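Local coordinates for aldolase (Klebsiella pneumoniae, PDB 6VOQ), which belongs to the class II aldolase/adducin family of alpha/beta proteins and carries a zinc ion held by three histidines and a glutamate, at residues C89-H94 and S168-A173. Numbering follows the deposited sequence.
Sequences CKAIVH and SSLREA. With ZN (zinc ion), chain B.
A91 and V93, alternate residues of strand 91-94, both face the first turn of helix 170-190, and no hydrogen bond joins the two segments. The methyl of A91 sits against the peptide that leads into the helix, with CB 3.3 Å from L170 N. The same methyl faces CB of L170 and CB of A173, one helical turn apart. Further along the strand V93 reaches the helix with one branch: its CG2, anti to the carbonyl carbon, lies 3.8 Å from L170 CD1 and 4.0 Å from A173 CB. L170, with CG anti to the backbone N (chi1 -170°), brings CD1 up to this branch, and the two side chains cross at about a right angle. Outside the pair, M11 and I14 of helix 4-20 and L33 of strand 30-34 also pack on L170. In this alpha/beta fold, characteristic of the class II aldolase/adducin family, strand 91-94 lies between strands 30-34 and 162-167 of the central sheet; the second of these leads straight into helix 170-190, which packs on one face, while I92 points to the opposite face and touches helix 76-83. The helix start is fixed by S169 as N-cap: E172 N donates to S169 OG over 3.1 Å. E172 also folds back to the preceding turn, where S168 N meets OE1 at 2.6 Å, nearly along the C-O axis and almost straight (169°). At the exposed end K90 lays CB 3.4 Å from S168 O, then bends at chi2 (-63°) so that its amine leads away. At the other end of the strand H94 binds zinc through NE2 at 2.2 Å, with E75, H96 and H161 completing the site, while its ND1 is hydrogen-bonded to P163 O, which probably helps to set the tilt of the ring.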
loop_
_atom_site.group_PDB
_atom_site.type_symbol
_atom_site.label_atom_id
_atom_site.label_comp_id
_atom_site.label_asym_id
_atom_site.label_seq_id
_atom_site.Cartn_x
_atom_site.Cartn_y
_atom_site.Cartn_z
ATOM N N CYS A 89 23.824 -14.117 16.066
ATOM C CA CYS A 89 23.366 -13.252 14.988
ATOM C C CYS A 89 24.062 -13.661 13.696
ATOM O O CYS A 89 25.281 -13.541 13.581
ATOM C CB CYS A 89 23.649 -11.795 15.337
ATOM S SG CYS A 89 23.285 -10.660 14.005
ATOM N N LYS A 90 23.289 -14.150 12.726
ATOM C CA LYS A 90 23.826 -14.581 11.447
ATOM C C LYS A 90 23.425 -13.676 10.293
ATOM O O LYS A 90 23.922 -13.868 9.176
ATOM C CB LYS A 90 23.376 -16.018 11.137
ATOM C CG LYS A 90 23.646 -17.017 12.248
ATOM C CD LYS A 90 25.136 -17.154 12.523
ATOM C CE LYS A 90 25.405 -18.213 13.587
ATOM N NZ LYS A 90 26.863 -18.436 13.839
ATOM N N ALA A 91 22.546 -12.707 10.532
ATOM C CA ALA A 91 22.029 -11.836 9.494
ATOM C C ALA A 91 21.356 -10.656 10.162
ATOM O O ALA A 91 20.757 -10.787 11.234
ATOM C CB ALA A 91 21.043 -12.554 8.565
ATOM N N ILE A 92 21.467 -9.502 9.508
ATOM C CA ILE A 92 20.940 -8.245 10.008
ATOM C C ILE A 92 20.181 -7.570 8.884
ATOM O O ILE A 92 20.681 -7.475 7.756
ATOM C CB ILE A 92 22.047 -7.313 10.534
ATOM C CG1 ILE A 92 22.666 -7.864 11.808
ATOM C CG2 ILE A 92 21.489 -5.925 10.804
ATOM C CD1 ILE A 92 23.697 -6.911 12.394
ATOM N N VAL A 93 18.975 -7.106 9.193
ATOM C CA VAL A 93 18.161 -6.321 8.281
ATOM C C VAL A 93 18.050 -4.932 8.882
ATOM O O VAL A 93 17.607 -4.774 10.025
ATOM C CB VAL A 93 16.779 -6.958 8.071
ATOM C CG1 VAL A 93 15.787 -5.955 7.462
ATOM C CG2 VAL A 93 16.911 -8.182 7.194
ATOM N N HIS A 94 18.502 -3.932 8.144
ATOM C CA HIS A 94 18.322 -2.548 8.544
ATOM C C HIS A 94 17.459 -1.853 7.506
ATOM O O HIS A 94 17.789 -1.853 6.316
ATOM C CB HIS A 94 19.648 -1.820 8.691
ATOM C CG HIS A 94 19.481 -0.346 8.875
ATOM N ND1 HIS A 94 18.739 0.192 9.906
ATOM C CD2 HIS A 94 19.925 0.701 8.143
ATOM C CE1 HIS A 94 18.754 1.509 9.814
ATOM N NE2 HIS A 94 19.465 1.844 8.752
ATOM N N SER A 168 18.688 -15.547 12.794
ATOM C CA SER A 168 19.535 -16.715 12.575
ATOM C C SER A 168 19.776 -16.985 11.099
ATOM O O SER A 168 20.585 -17.859 10.769
ATOM C CB SER A 168 18.908 -17.950 13.227
ATOM O OG SER A 168 17.583 -18.158 12.759
ATOM N N SER A 169 19.073 -16.274 10.223
ATOM C CA SER A 169 19.313 -16.277 8.790
ATOM C C SER A 169 18.780 -14.959 8.246
ATOM O O SER A 169 18.155 -14.182 8.972
ATOM C CB SER A 169 18.647 -17.482 8.121
ATOM O OG SER A 169 17.241 -17.328 8.080
ATOM N N LEU A 170 19.027 -14.693 6.960
ATOM C CA LEU A 170 18.473 -13.475 6.379
ATOM C C LEU A 170 16.952 -13.537 6.313
ATOM O O LEU A 170 16.278 -12.541 6.593
ATOM C CB LEU A 170 19.056 -13.206 4.996
ATOM C CG LEU A 170 18.714 -11.816 4.429
ATOM C CD1 LEU A 170 19.077 -10.685 5.417
ATOM C CD2 LEU A 170 19.384 -11.587 3.090
ATOM N N ARG A 171 16.387 -14.691 5.962
ATOM C CA ARG A 171 14.932 -14.764 5.892
ATOM C C ARG A 171 14.305 -14.629 7.274
ATOM O O ARG A 171 13.237 -14.027 7.420
ATOM C CB ARG A 171 14.479 -16.065 5.228
ATOM C CG ARG A 171 12.961 -16.134 5.048
ATOM C CD ARG A 171 12.551 -17.040 3.900
ATOM N NE ARG A 171 12.994 -16.551 2.595
ATOM C CZ ARG A 171 12.428 -15.539 1.943
ATOM N NH1 ARG A 171 11.395 -14.891 2.478
ATOM N NH2 ARG A 171 12.896 -15.172 0.754
ATOM N N GLU A 172 14.946 -15.190 8.302
ATOM C CA GLU A 172 14.401 -15.078 9.649
ATOM C C GLU A 172 14.510 -13.647 10.162
ATOM O O GLU A 172 13.591 -13.145 10.821
ATOM C CB GLU A 172 15.113 -16.052 10.583
ATOM C CG GLU A 172 14.277 -16.487 11.782
ATOM C CD GLU A 172 14.912 -16.110 13.121
ATOM O OE1 GLU A 172 16.076 -15.653 13.136
ATOM O OE2 GLU A 172 14.239 -16.269 14.164
ATOM N N ALA A 173 15.619 -12.971 9.859
ATOM C CA ALA A 173 15.743 -11.563 10.219
ATOM C C ALA A 173 14.726 -10.718 9.462
ATOM O O ALA A 173 14.164 -9.765 10.014
ATOM C CB ALA A 173 17.170 -11.076 9.955
HETATM ZN ZN ZN B . 19.781 3.873 8.038
#